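Local coordinates for L-rhamnonate dehydratase (Gibberella zeae, PDB 2P0I), which probably catalyses the dehydration of L-rhamnonate, as a lyase of the enolase superfamily, at residues W246-L251 with K270-E275. Numbering follows the deposited sequence.
Sequences WWEECL and KFTTGE
With chi1 at 70°, Trp-246 has its CG between backbone N and carbonyl carbon; chi1 of 81° puts Thr-272 OG1 in the same position and leaves CG2 anti to the carbonyl carbon, facing the indole. CG2 lies 3.6 Å from the centroid of the Trp-246 five-membered ring, a CH-pi contact 19° off the normal. Threonine suits this position because its two branches do different work: the methyl packs on the indole, while OG1, 3.4 Å from CG of Glu-248, hydrogen-bonds to Gln-296. Glu-248 OE1 lies close to the indole plane and takes the Trp-246 NE1-H on its anti lone pair (3.3 Å), which helps fix the rotation of that carboxylate; its OE2 forms a salt bridge with Lys-185. OE2 of Glu-248 is also 3.9 Å from OE2 of Glu-275 and close to Asp-222; three carboxylates at the C-terminal ends of successive barrel strands are consistent with the family's magnesium site, which would explain both glutamates.

Between the parallel strands, Trp-247 N binds Lys-270 O, Thr-272 N binds Trp-247 O (3.0 Å) and Glu-249 N binds Thr-272 O (2.8 Å). A water gives hydrogen bonds to Trp-247 O and Thr-272 O and accepts one from Cys-250 N, bridging the strands. On the sheet face opposite Thr-272, Trp-247 and Phe-271 lie side by side, CB of the tryptophan 3.7 Å from CD1 of the phenylalanine; large, mostly apolar rings suit a layer packed under helices, and Cys-250 SG meets the Phe-271 ring at its edge.

These neighbouring strands of the TIM-barrel-like domain are joined through helix 258-265 as a beta-alpha-beta unit. Phe-271 packs on that helix and Trp-247 on helix 229-238, while strands 219-222 and 294-295 continue the sheet on either side.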
# COMPACT_ATOMS: atom_id res chain seq x y z
N TRP A 246 29.20 -4.87 -6.73
CA TRP A 246 27.91 -5.48 -6.43
C TRP A 246 27.99 -6.85 -5.80
O TRP A 246 29.01 -7.52 -5.88
CB TRP A 246 27.01 -5.51 -7.67
CG TRP A 246 27.41 -6.46 -8.76
CD1 TRP A 246 27.33 -7.83 -8.76
CD2 TRP A 246 27.87 -6.09 -10.06
NE1 TRP A 246 27.74 -8.33 -9.97
CE2 TRP A 246 28.07 -7.29 -10.79
CE3 TRP A 246 28.14 -4.86 -10.68
CZ2 TRP A 246 28.54 -7.29 -12.10
CZ3 TRP A 246 28.61 -4.87 -11.98
CH2 TRP A 246 28.80 -6.08 -12.68
N TRP A 247 26.86 -7.25 -5.23
CA TRP A 247 26.67 -8.57 -4.65
C TRP A 247 25.66 -9.35 -5.47
O TRP A 247 24.49 -8.95 -5.59
CB TRP A 247 26.18 -8.43 -3.21
CG TRP A 247 27.15 -7.70 -2.33
CD1 TRP A 247 27.30 -6.35 -2.22
CD2 TRP A 247 28.10 -8.29 -1.44
NE1 TRP A 247 28.29 -6.06 -1.31
CE2 TRP A 247 28.81 -7.23 -0.82
CE3 TRP A 247 28.44 -9.61 -1.12
CZ2 TRP A 247 29.82 -7.45 0.11
CZ3 TRP A 247 29.45 -9.83 -0.19
CH2 TRP A 247 30.13 -8.76 0.41
N GLU A 248 26.13 -10.47 -6.02
CA GLU A 248 25.43 -11.22 -7.03
C GLU A 248 24.80 -12.47 -6.43
O GLU A 248 25.47 -13.21 -5.73
CB GLU A 248 26.41 -11.61 -8.12
CG GLU A 248 25.81 -12.40 -9.25
CD GLU A 248 26.73 -12.50 -10.45
OE1 GLU A 248 27.35 -11.48 -10.83
OE2 GLU A 248 26.84 -13.60 -11.03
N GLU A 249 23.51 -12.68 -6.73
CA GLU A 249 22.79 -13.91 -6.38
C GLU A 249 22.86 -14.27 -4.91
O GLU A 249 23.17 -15.41 -4.56
CB GLU A 249 23.26 -15.10 -7.22
CG GLU A 249 22.62 -15.18 -8.57
CD GLU A 249 22.35 -16.60 -9.00
OE1 GLU A 249 21.16 -16.96 -9.12
OE2 GLU A 249 23.31 -17.37 -9.23
N CYS A 250 22.59 -13.30 -4.03
CA CYS A 250 22.68 -13.55 -2.60
C CYS A 250 21.68 -14.58 -2.11
O CYS A 250 22.01 -15.41 -1.27
CB CYS A 250 22.52 -12.26 -1.81
SG CYS A 250 23.88 -11.09 -2.05
N LEU A 251 20.48 -14.55 -2.67
CA LEU A 251 19.40 -15.41 -2.19
C LEU A 251 19.09 -16.48 -3.20
O LEU A 251 19.44 -16.35 -4.37
CB LEU A 251 18.14 -14.59 -1.95
CG LEU A 251 18.22 -13.35 -1.07
CD1 LEU A 251 16.95 -12.60 -1.27
CD2 LEU A 251 18.32 -13.75 0.37
N LYS A 270 24.58 -2.17 -4.25
CA LYS A 270 24.08 -2.78 -5.47
C LYS A 270 23.96 -4.30 -5.34
O LYS A 270 24.87 -4.96 -4.83
CB LYS A 270 24.98 -2.42 -6.66
CG LYS A 270 24.68 -1.07 -7.27
CD LYS A 270 25.93 -0.29 -7.59
CE LYS A 270 26.29 -0.45 -9.05
NZ LYS A 270 27.45 0.42 -9.40
N PHE A 271 22.84 -4.84 -5.81
CA PHE A 271 22.53 -6.27 -5.72
C PHE A 271 22.03 -6.72 -7.08
O PHE A 271 21.35 -5.96 -7.78
CB PHE A 271 21.48 -6.53 -4.65
CG PHE A 271 21.96 -6.27 -3.25
CD1 PHE A 271 22.74 -7.22 -2.58
CD2 PHE A 271 21.69 -5.06 -2.63
CE1 PHE A 271 23.23 -6.96 -1.30
CE2 PHE A 271 22.16 -4.79 -1.35
CZ PHE A 271 22.94 -5.75 -0.68
N THR A 272 22.40 -7.93 -7.47
CA THR A 272 22.06 -8.44 -8.80
C THR A 272 21.57 -9.88 -8.67
O THR A 272 21.86 -10.56 -7.68
CB THR A 272 23.25 -8.39 -9.80
OG1 THR A 272 24.10 -9.51 -9.57
CG2 THR A 272 24.07 -7.12 -9.66
N THR A 273 20.82 -10.35 -9.66
CA THR A 273 20.42 -11.75 -9.71
C THR A 273 19.98 -12.10 -11.12
O THR A 273 19.98 -11.26 -12.02
CB THR A 273 19.33 -12.10 -8.64
OG1 THR A 273 19.25 -13.52 -8.47
CG2 THR A 273 17.98 -11.55 -8.99
N GLY A 274 19.60 -13.35 -11.32
CA GLY A 274 18.79 -13.70 -12.47
C GLY A 274 19.40 -14.76 -13.35
O GLY A 274 18.80 -15.14 -14.33
N GLU A 275 20.60 -15.24 -12.99
CA GLU A 275 21.25 -16.34 -13.71
C GLU A 275 20.41 -17.61 -13.73
O GLU A 275 20.49 -18.41 -14.66
CB GLU A 275 22.61 -16.64 -13.07
CG GLU A 275 23.59 -17.38 -13.94
CD GLU A 275 24.85 -17.76 -13.19
OE1 GLU A 275 25.16 -18.97 -13.10
OE2 GLU A 275 25.54 -16.84 -12.69
O HOH W 1 22.20 -10.43 -4.96
O HOH W 2 18.92 -16.30 -10.27
O HOH W 3 19.09 -14.37 -5.98